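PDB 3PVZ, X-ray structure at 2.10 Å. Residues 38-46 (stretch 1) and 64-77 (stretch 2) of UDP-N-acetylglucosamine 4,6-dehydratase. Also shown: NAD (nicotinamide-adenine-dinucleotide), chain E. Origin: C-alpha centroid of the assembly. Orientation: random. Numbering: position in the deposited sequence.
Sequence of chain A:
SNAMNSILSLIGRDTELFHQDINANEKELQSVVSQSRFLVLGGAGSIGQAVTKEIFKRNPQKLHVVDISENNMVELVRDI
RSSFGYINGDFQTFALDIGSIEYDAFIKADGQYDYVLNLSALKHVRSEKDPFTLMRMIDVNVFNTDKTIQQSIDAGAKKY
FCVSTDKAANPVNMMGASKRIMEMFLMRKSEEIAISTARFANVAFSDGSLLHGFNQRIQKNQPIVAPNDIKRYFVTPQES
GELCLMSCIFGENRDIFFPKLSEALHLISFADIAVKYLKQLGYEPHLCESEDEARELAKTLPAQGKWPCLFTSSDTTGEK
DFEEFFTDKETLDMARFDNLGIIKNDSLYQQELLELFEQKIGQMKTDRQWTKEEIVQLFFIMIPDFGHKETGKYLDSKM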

ATOM      1  N   PHE A  38       2.432  -3.959  22.757  1.00 22.98           N
ATOM      2  CA  PHE A  38       2.828  -4.350  21.420  1.00 23.31           C
ATOM      3  C   PHE A  38       2.711  -3.220  20.424  1.00 24.03           C
ATOM      4  O   PHE A  38       1.685  -2.514  20.356  1.00 25.62           O
ATOM      5  CB  PHE A  38       2.014  -5.537  20.872  1.00 25.19           C
ATOM      6  CG  PHE A  38       2.035  -6.761  21.723  1.00 23.50           C
ATOM      7  CD1 PHE A  38       2.820  -7.840  21.370  1.00 27.89           C
ATOM      8  CD2 PHE A  38       1.306  -6.828  22.881  1.00 23.79           C
ATOM      9  CE1 PHE A  38       2.850  -8.974  22.141  1.00 29.91           C
ATOM     10  CE2 PHE A  38       1.363  -7.944  23.687  1.00 26.03           C
ATOM     11  CZ  PHE A  38       2.119  -9.024  23.316  1.00 27.06           C
ATOM     12  N   LEU A  39       3.714  -3.155  19.546  1.00 23.12           N
ATOM     13  CA  LEU A  39       3.722  -2.307  18.388  1.00 22.34           C
ATOM     14  C   LEU A  39       3.828  -3.217  17.141  1.00 23.33           C
ATOM     15  O   LEU A  39       4.743  -3.972  17.054  1.00 24.04           O
ATOM     16  CB  LEU A  39       4.945  -1.380  18.473  1.00 22.88           C
ATOM     17  CG  LEU A  39       5.197  -0.471  17.264  1.00 22.73           C
ATOM     18  CD1 LEU A  39       3.876   0.375  16.850  1.00 24.05           C
ATOM     19  CD2 LEU A  39       6.417   0.392  17.458  1.00 26.01           C
ATOM     20  N   VAL A  40       2.903  -3.110  16.172  1.00 22.85           N
ATOM     21  CA  VAL A  40       2.967  -3.874  14.950  1.00 22.36           C
ATOM     22  C   VAL A  40       3.078  -2.930  13.797  1.00 23.91           C
ATOM     23  O   VAL A  40       2.125  -2.204  13.452  1.00 24.83           O
ATOM     24  CB  VAL A  40       1.694  -4.775  14.771  1.00 23.00           C
ATOM     25  CG1 VAL A  40       1.821  -5.671  13.538  1.00 21.38           C
ATOM     26  CG2 VAL A  40       1.506  -5.613  16.037  1.00 21.50           C
ATOM     27  N   LEU A  41       4.227  -2.994  13.151  1.00 24.13           N
ATOM     28  CA  LEU A  41       4.517  -2.234  11.976  1.00 25.51           C
ATOM     29  C   LEU A  41       4.169  -3.041  10.736  1.00 25.19           C
ATOM     30  O   LEU A  41       4.439  -4.187  10.627  1.00 25.71           O
ATOM     31  CB  LEU A  41       6.013  -1.919  11.971  1.00 24.34           C
ATOM     32  CG  LEU A  41       6.459  -1.249  13.255  1.00 25.73           C
ATOM     33  CD1 LEU A  41       7.916  -0.841  13.125  1.00 25.65           C
ATOM     34  CD2 LEU A  41       5.564  -0.046  13.587  1.00 20.98           C
ATOM     35  N   GLY A  42       3.633  -2.376   9.747  1.00 27.16           N
ATOM     36  CA  GLY A  42       3.053  -3.053   8.604  1.00 27.15           C
ATOM     37  C   GLY A  42       1.882  -3.898   9.021  1.00 26.72           C
ATOM     38  O   GLY A  42       1.556  -4.940   8.386  1.00 28.08           O
ATOM     39  N   GLY A  43       1.206  -3.435  10.057  1.00 25.92           N
ATOM     40  CA  GLY A  43       0.148  -4.229  10.650  1.00 25.33           C
ATOM     41  C   GLY A  43      -1.132  -4.246   9.853  1.00 25.66           C
ATOM     42  O   GLY A  43      -1.997  -4.951  10.246  1.00 25.48           O
ATOM     43  N   ALA A  44      -1.288  -3.427   8.816  1.00 26.28           N
ATOM     44  CA  ALA A  44      -2.449  -3.548   7.901  1.00 28.45           C
ATOM     45  C   ALA A  44      -2.195  -4.521   6.742  1.00 28.73           C
ATOM     46  O   ALA A  44      -3.051  -4.722   5.903  1.00 30.71           O
ATOM     47  CB  ALA A  44      -2.876  -2.193   7.342  1.00 28.15           C
ATOM     48  N   GLY A  45      -1.020  -5.114   6.699  1.00 29.48           N
ATOM     49  CA  GLY A  45      -0.643  -5.977   5.592  1.00 30.23           C
ATOM     50  C   GLY A  45      -1.169  -7.369   5.870  1.00 31.23           C
ATOM     51  O   GLY A  45      -1.792  -7.615   6.915  1.00 30.33           O
ATOM     52  N   SER A  46      -0.887  -8.308   4.969  1.00 31.92           N
ATOM     53  CA  SER A  46      -1.472  -9.640   5.095  1.00 32.32           C
ATOM     54  C   SER A  46      -0.967 -10.384   6.314  1.00 30.69           C
ATOM     55  O   SER A  46      -1.794 -10.808   7.125  1.00 31.01           O
ATOM     56  CB  SER A  46      -1.279 -10.462   3.820  1.00 34.24           C
ATOM     57  OG  SER A  46      -2.166  -9.962   2.821  1.00 38.23           O
ATOM     58  N   HIS A  64      -0.602  -1.167  19.374  1.00 23.41           N
ATOM     59  CA  HIS A  64      -0.565  -0.075  18.422  1.00 23.70           C
ATOM     60  C   HIS A  64      -0.177  -0.614  17.069  1.00 24.06           C
ATOM     61  O   HIS A  64       0.794  -1.347  16.959  1.00 22.91           O
ATOM     62  CB  HIS A  64       0.415   0.996  18.833  1.00 24.56           C
ATOM     63  CG  HIS A  64      -0.059   1.865  19.949  1.00 24.34           C
ATOM     64  ND1 HIS A  64       0.625   2.998  20.343  1.00 21.65           N
ATOM     65  CD2 HIS A  64      -1.145   1.777  20.754  1.00 24.96           C
ATOM     66  CE1 HIS A  64      -0.029   3.583  21.343  1.00 22.89           C
ATOM     67  NE2 HIS A  64      -1.101   2.840  21.621  1.00 26.87           N
ATOM     68  N   VAL A  65      -1.014  -0.307  16.051  1.00 24.46           N
ATOM     69  CA  VAL A  65      -0.808  -0.771  14.687  1.00 25.65           C
ATOM     70  C   VAL A  65      -0.410   0.404  13.786  1.00 25.50           C
ATOM     71  O   VAL A  65      -1.044   1.440  13.808  1.00 27.20           O
ATOM     72  CB  VAL A  65      -2.108  -1.425  14.135  1.00 26.94           C
ATOM     73  CG1 VAL A  65      -1.827  -2.173  12.863  1.00 27.74           C
ATOM     74  CG2 VAL A  65      -2.733  -2.360  15.218  1.00 28.60           C
ATOM     75  N   VAL A  66       0.625   0.258  12.992  1.00 25.81           N
ATOM     76  CA  VAL A  66       1.100   1.325  12.091  1.00 25.47           C
ATOM     77  C   VAL A  66       1.287   0.845  10.657  1.00 26.54           C
ATOM     78  O   VAL A  66       1.925  -0.151  10.417  1.00 27.96           O
ATOM     79  CB  VAL A  66       2.421   1.838  12.588  1.00 26.28           C
ATOM     80  CG1 VAL A  66       2.998   2.998  11.643  1.00 27.27           C
ATOM     81  CG2 VAL A  66       2.268   2.375  14.025  1.00 25.58           C
ATOM     82  N   ASP A  67       0.732   1.550   9.672  1.00 27.71           N
ATOM     83  CA  ASP A  67       0.843   1.117   8.283  1.00 28.36           C
ATOM     84  C   ASP A  67       0.467   2.282   7.413  1.00 29.70           C
ATOM     85  O   ASP A  67      -0.331   3.121   7.809  1.00 28.36           O
ATOM     86  CB  ASP A  67      -0.137  -0.042   8.012  1.00 28.23           C
ATOM     87  CG  ASP A  67       0.187  -0.798   6.765  1.00 30.12           C
ATOM     88  OD1 ASP A  67      -0.009  -0.263   5.627  1.00 30.60           O
ATOM     89  OD2 ASP A  67       0.568  -1.978   6.935  1.00 29.15           O
ATOM     90  N   ILE A  68       1.026   2.338   6.223  1.00 31.36           N
ATOM     91  CA  ILE A  68       0.741   3.462   5.365  1.00 33.65           C
ATOM     92  C   ILE A  68      -0.627   3.347   4.764  1.00 34.51           C
ATOM     93  O   ILE A  68      -1.185   4.363   4.417  1.00 35.25           O
ATOM     94  CB  ILE A  68       1.770   3.686   4.230  1.00 35.76           C
ATOM     95  CG1 ILE A  68       2.087   2.389   3.512  1.00 38.76           C
ATOM     96  CG2 ILE A  68       3.033   4.259   4.758  1.00 34.60           C
ATOM     97  CD1 ILE A  68       2.955   2.582   2.311  1.00 45.14           C
ATOM     98  N   SER A  69      -1.202   2.148   4.689  1.00 33.60           N
ATOM     99  CA  SER A  69      -2.512   2.005   4.067  1.00 34.61           C
ATOM    100  C   SER A  69      -3.643   2.340   5.054  1.00 35.09           C
ATOM    101  O   SER A  69      -3.966   1.533   5.900  1.00 34.95           O
ATOM    102  CB  SER A  69      -2.691   0.578   3.488  1.00 34.27           C
ATOM    103  OG  SER A  69      -4.039   0.380   3.092  1.00 35.80           O
ATOM    104  N   GLU A  70      -4.271   3.517   4.912  1.00 36.32           N
ATOM    105  CA  GLU A  70      -5.445   3.865   5.750  1.00 35.78           C
ATOM    106  C   GLU A  70      -6.617   3.017   5.381  1.00 36.57           C
ATOM    107  O   GLU A  70      -7.408   2.643   6.282  1.00 37.32           O
ATOM    108  CB  GLU A  70      -5.842   5.353   5.704  1.00 35.89           C
ATOM    109  CG  GLU A  70      -5.872   5.996   4.339  1.00 33.53           C
ATOM    110  CD  GLU A  70      -6.655   7.299   4.277  1.00 32.63           C
ATOM    111  OE1 GLU A  70      -6.960   7.932   5.319  1.00 31.94           O
ATOM    112  OE2 GLU A  70      -6.980   7.731   3.139  1.00 34.38           O
ATOM    113  N   ASN A  71      -6.755   2.714   4.084  1.00 36.57           N
ATOM    114  CA  ASN A  71      -7.838   1.800   3.624  1.00 37.84           C
ATOM    115  C   ASN A  71      -7.781   0.406   4.215  1.00 37.17           C
ATOM    116  O   ASN A  71      -8.773  -0.070   4.690  1.00 39.23           O
ATOM    117  CB  ASN A  71      -7.941   1.720   2.095  1.00 38.09           C
ATOM    118  CG  ASN A  71      -8.276   3.066   1.462  1.00 38.77           C
ATOM    119  OD1 ASN A  71      -8.878   3.912   2.099  1.00 38.82           O
ATOM    120  ND2 ASN A  71      -7.847   3.277   0.208  1.00 39.40           N
ATOM    121  N   ASN A  72      -6.640  -0.262   4.185  1.00 37.20           N
ATOM    122  CA  ASN A  72      -6.540  -1.603   4.784  1.00 36.72           C
ATOM    123  C   ASN A  72      -6.609  -1.579   6.308  1.00 36.05           C
ATOM    124  O   ASN A  72      -7.124  -2.504   6.953  1.00 35.06           O
ATOM    125  CB  ASN A  72      -5.277  -2.313   4.256  1.00 37.13           C
ATOM    126  CG  ASN A  72      -5.388  -2.579   2.780  1.00 37.40           C
ATOM    127  OD1 ASN A  72      -6.494  -2.708   2.285  1.00 38.64           O
ATOM    128  ND2 ASN A  72      -4.288  -2.601   2.069  1.00 38.79           N
HETATM  129  N   MSE A  73      -6.164  -0.487   6.901  1.00 35.62           N
HETATM  130  CA  MSE A  73      -6.404  -0.330   8.340  1.00 36.19           C
HETATM  131  C   MSE A  73      -7.912  -0.307   8.715  1.00 36.30           C
HETATM  132  O   MSE A  73      -8.352  -0.932   9.694  1.00 35.82           O
HETATM  133  CB  MSE A  73      -5.704   0.927   8.850  1.00 36.26           C
HETATM  134  CG  MSE A  73      -5.627   0.939  10.301  1.00 36.20           C
HETATM  135 SE   MSE A  73      -4.138  -0.139  10.872  0.65 36.76          SE
HETATM  136  CE  MSE A  73      -2.786   1.220  10.540  1.00 32.54           C
ATOM    137  N   VAL A  74      -8.716   0.404   7.936  1.00 37.11           N
ATOM    138  CA  VAL A  74     -10.148   0.403   8.177  1.00 37.61           C
ATOM    139  C   VAL A  74     -10.680  -1.019   8.101  1.00 36.91           C
ATOM    140  O   VAL A  74     -11.461  -1.447   8.966  1.00 37.49           O
ATOM    141  CB  VAL A  74     -10.931   1.362   7.184  1.00 39.62           C
ATOM    142  CG1 VAL A  74     -12.427   1.149   7.307  1.00 41.73           C
ATOM    143  CG2 VAL A  74     -10.599   2.806   7.448  1.00 40.61           C
ATOM    144  N   GLU A  75     -10.241  -1.779   7.108  1.00 35.35           N
ATOM    145  CA  GLU A  75     -10.614  -3.174   7.047  1.00 35.93           C
ATOM    146  C   GLU A  75     -10.159  -4.023   8.278  1.00 34.97           C
ATOM    147  O   GLU A  75     -10.913  -4.873   8.794  1.00 35.11           O
ATOM    148  CB  GLU A  75     -10.084  -3.762   5.724  1.00 36.95           C
ATOM    149  CG  GLU A  75     -10.226  -5.225   5.572  1.00 42.33           C
ATOM    150  CD  GLU A  75     -11.678  -5.709   5.638  1.00 49.40           C
ATOM    151  OE1 GLU A  75     -12.604  -4.859   5.598  1.00 51.79           O
ATOM    152  OE2 GLU A  75     -11.875  -6.950   5.734  1.00 54.45           O
ATOM    153  N   LEU A  76      -8.952  -3.779   8.771  1.00 32.84           N
ATOM    154  CA  LEU A  76      -8.448  -4.513   9.920  1.00 32.52           C
ATOM    155  C   LEU A  76      -9.314  -4.250  11.136  1.00 33.71           C
ATOM    156  O   LEU A  76      -9.670  -5.172  11.893  1.00 34.46           O
ATOM    157  CB  LEU A  76      -6.998  -4.055  10.223  1.00 31.53           C
ATOM    158  CG  LEU A  76      -6.428  -4.551  11.548  1.00 31.44           C
ATOM    159  CD1 LEU A  76      -6.478  -6.063  11.591  1.00 27.38           C
ATOM    160  CD2 LEU A  76      -4.981  -4.030  11.830  1.00 31.62           C
ATOM    161  N   VAL A  77      -9.605  -2.988  11.374  1.00 34.99           N
ATOM    162  CA  VAL A  77     -10.476  -2.634  12.510  1.00 36.97           C
ATOM    163  C   VAL A  77     -11.906  -3.236  12.357  1.00 38.66           C
ATOM    164  O   VAL A  77     -12.411  -3.829  13.294  1.00 37.88           O
ATOM    165  CB  VAL A  77     -10.566  -1.135  12.686  1.00 36.81           C
ATOM    166  CG1 VAL A  77     -11.367  -0.781  13.933  1.00 38.23           C
ATOM    167  CG2 VAL A  77      -9.178  -0.525  12.757  1.00 37.24           C
TER
HETATM  168  PA  NAD E 501       2.055  -7.105   2.452  1.00 31.58           P
HETATM  169  O1A NAD E 501       2.297  -6.374   1.172  1.00 31.45           O
HETATM  170  O2A NAD E 501       0.632  -7.568   2.521  1.00 31.09           O
HETATM  171  O5B NAD E 501       2.060  -6.117   3.698  1.00 31.45           O
HETATM  172  C5B NAD E 501       3.235  -5.289   3.841  1.00 29.34           C
HETATM  173  C4B NAD E 501       2.716  -4.105   4.666  1.00 29.28           C
HETATM  174  O4B NAD E 501       3.731  -3.167   4.956  1.00 26.84           O
HETATM  175  C3B NAD E 501       1.595  -3.354   3.879  1.00 27.95           C
HETATM  176  O3B NAD E 501       0.422  -3.222   4.655  1.00 31.61           O
HETATM  177  C2B NAD E 501       2.258  -1.991   3.572  1.00 27.90           C
HETATM  178  O2B NAD E 501       1.342  -0.919   3.380  1.00 27.07           O
HETATM  179  C1B NAD E 501       3.155  -1.893   4.828  1.00 25.44           C
HETATM  180  N9A NAD E 501       4.233  -0.938   4.624  1.00 27.82           N
HETATM  181  C8A NAD E 501       5.131  -0.928   3.628  1.00 25.60           C
HETATM  182  N7A NAD E 501       5.915   0.096   3.717  1.00 27.29           N
HETATM  183  C5A NAD E 501       5.583   0.750   4.871  1.00 28.62           C
HETATM  184  C6A NAD E 501       6.040   1.902   5.505  1.00 27.31           C
HETATM  185  N6A NAD E 501       7.124   2.538   4.951  1.00 28.79           N
HETATM  186  N1A NAD E 501       5.466   2.320   6.629  1.00 25.09           N
HETATM  187  C2A NAD E 501       4.428   1.670   7.144  1.00 25.50           C
HETATM  188  N3A NAD E 501       3.952   0.597   6.563  1.00 24.89           N
HETATM  189  C4A NAD E 501       4.494   0.117   5.452  1.00 25.64           C
HETATM  190  O3  NAD E 501       3.147  -8.279   2.597  1.00 29.94           O
HETATM  191  PN  NAD E 501       2.796  -9.581   3.512  1.00 30.80           P
HETATM  192  O1N NAD E 501       2.268 -10.702   2.633  1.00 31.11           O
HETATM  193  O2N NAD E 501       1.985  -9.410   4.730  1.00 29.17           O
HETATM  194  O5D NAD E 501       4.338 -10.093   3.812  1.00 27.75           O
HETATM  195  C5D NAD E 501       4.939  -9.347   4.860  1.00 26.13           C
HETATM  196  C4D NAD E 501       6.379  -9.835   5.057  1.00 26.63           C
HETATM  197  O4D NAD E 501       6.426 -11.297   5.012  1.00 28.13           O
HETATM  198  C3D NAD E 501       7.263  -9.354   3.885  1.00 28.91           C
HETATM  199  O3D NAD E 501       8.650  -9.191   4.257  1.00 35.22           O
HETATM  200  C2D NAD E 501       7.226 -10.557   2.915  1.00 29.77           C
HETATM  201  O2D NAD E 501       8.364 -10.595   2.041  1.00 34.13           O
HETATM  202  C1D NAD E 501       7.254 -11.728   3.896  1.00 28.47           C
HETATM  203  N1N NAD E 501       6.766 -12.978   3.294  1.00 34.87           N
HETATM  204  C2N NAD E 501       5.507 -13.019   2.840  1.00 36.15           C
HETATM  205  C3N NAD E 501       4.992 -14.169   2.280  1.00 37.63           C
HETATM  206  C7N NAD E 501       3.620 -14.224   1.750  1.00 38.80           C
HETATM  207  O7N NAD E 501       3.288 -15.272   1.200  1.00 39.45           O
HETATM  208  N7N NAD E 501       2.768 -13.190   1.818  1.00 36.28           N
HETATM  209  C4N NAD E 501       5.813 -15.321   2.188  1.00 36.74           C
HETATM  210  C5N NAD E 501       7.104 -15.244   2.684  1.00 36.03           C
HETATM  211  C6N NAD E 501       7.567 -14.045   3.228  1.00 36.84           C

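How do the two backbones meet? Strands 38-41 and 64-66 run parallel, their directions 14° apart, with Leu39 beside His64, Val40 beside Val65 and Leu41 beside Val66. His64 N donates to Phe38 O at 2.8 Å, Val40 N to His64 O at 2.9 Å, and Val66 N to Val40 O at 2.9 Å, all nearly straight. Val40 thus uses both its N and its O, bonding to the residues that flank Val65, as parallel pairing requires.

What happens where the first strand ends? The chain enters a type I turn from Gly42 to Gly45, closed by Gly45 N to Gly42 O at 3.1 Å. Val66 O receives two weak bonds here, from Gly42 N at 2.9 Å and from Gly43 N at 3.4 Å. Glycine suits this path: Gly42 has a positive phi, a CB on Gly43 would clash with Val65 CG1, and one on Gly45 would clash with NAD O5B.

How do the side chains pack across the sheet? Leu39, Leu41, His64 and Val66 share one face, where Leu39 CD1 lies 3.8 Å from Val66 CG2 and Leu41 CD2 lies 3.8 Å from Val66 CB. Val40 and Val65 occupy the other. Beyond the strands, Ala44 points toward the second stretch, its CB 3.9 Å from Asn72 CB and 4.3 Å from Met73 SE, a selenomethionine.

Why is Asp67 so central? Its OD2 accepts from Ala44 N at 3.0 Å and from NAD O3B at 2.6 Å, so one carboxylate oxygen joins the turn to the cofactor. OD1 of Asp67 accepts from NAD O2B at 2.7 Å and from Ser69 N at 2.8 Å, fixing the approach to the helix that Ser69 OG caps by accepting from Asn72 N at 2.9 Å.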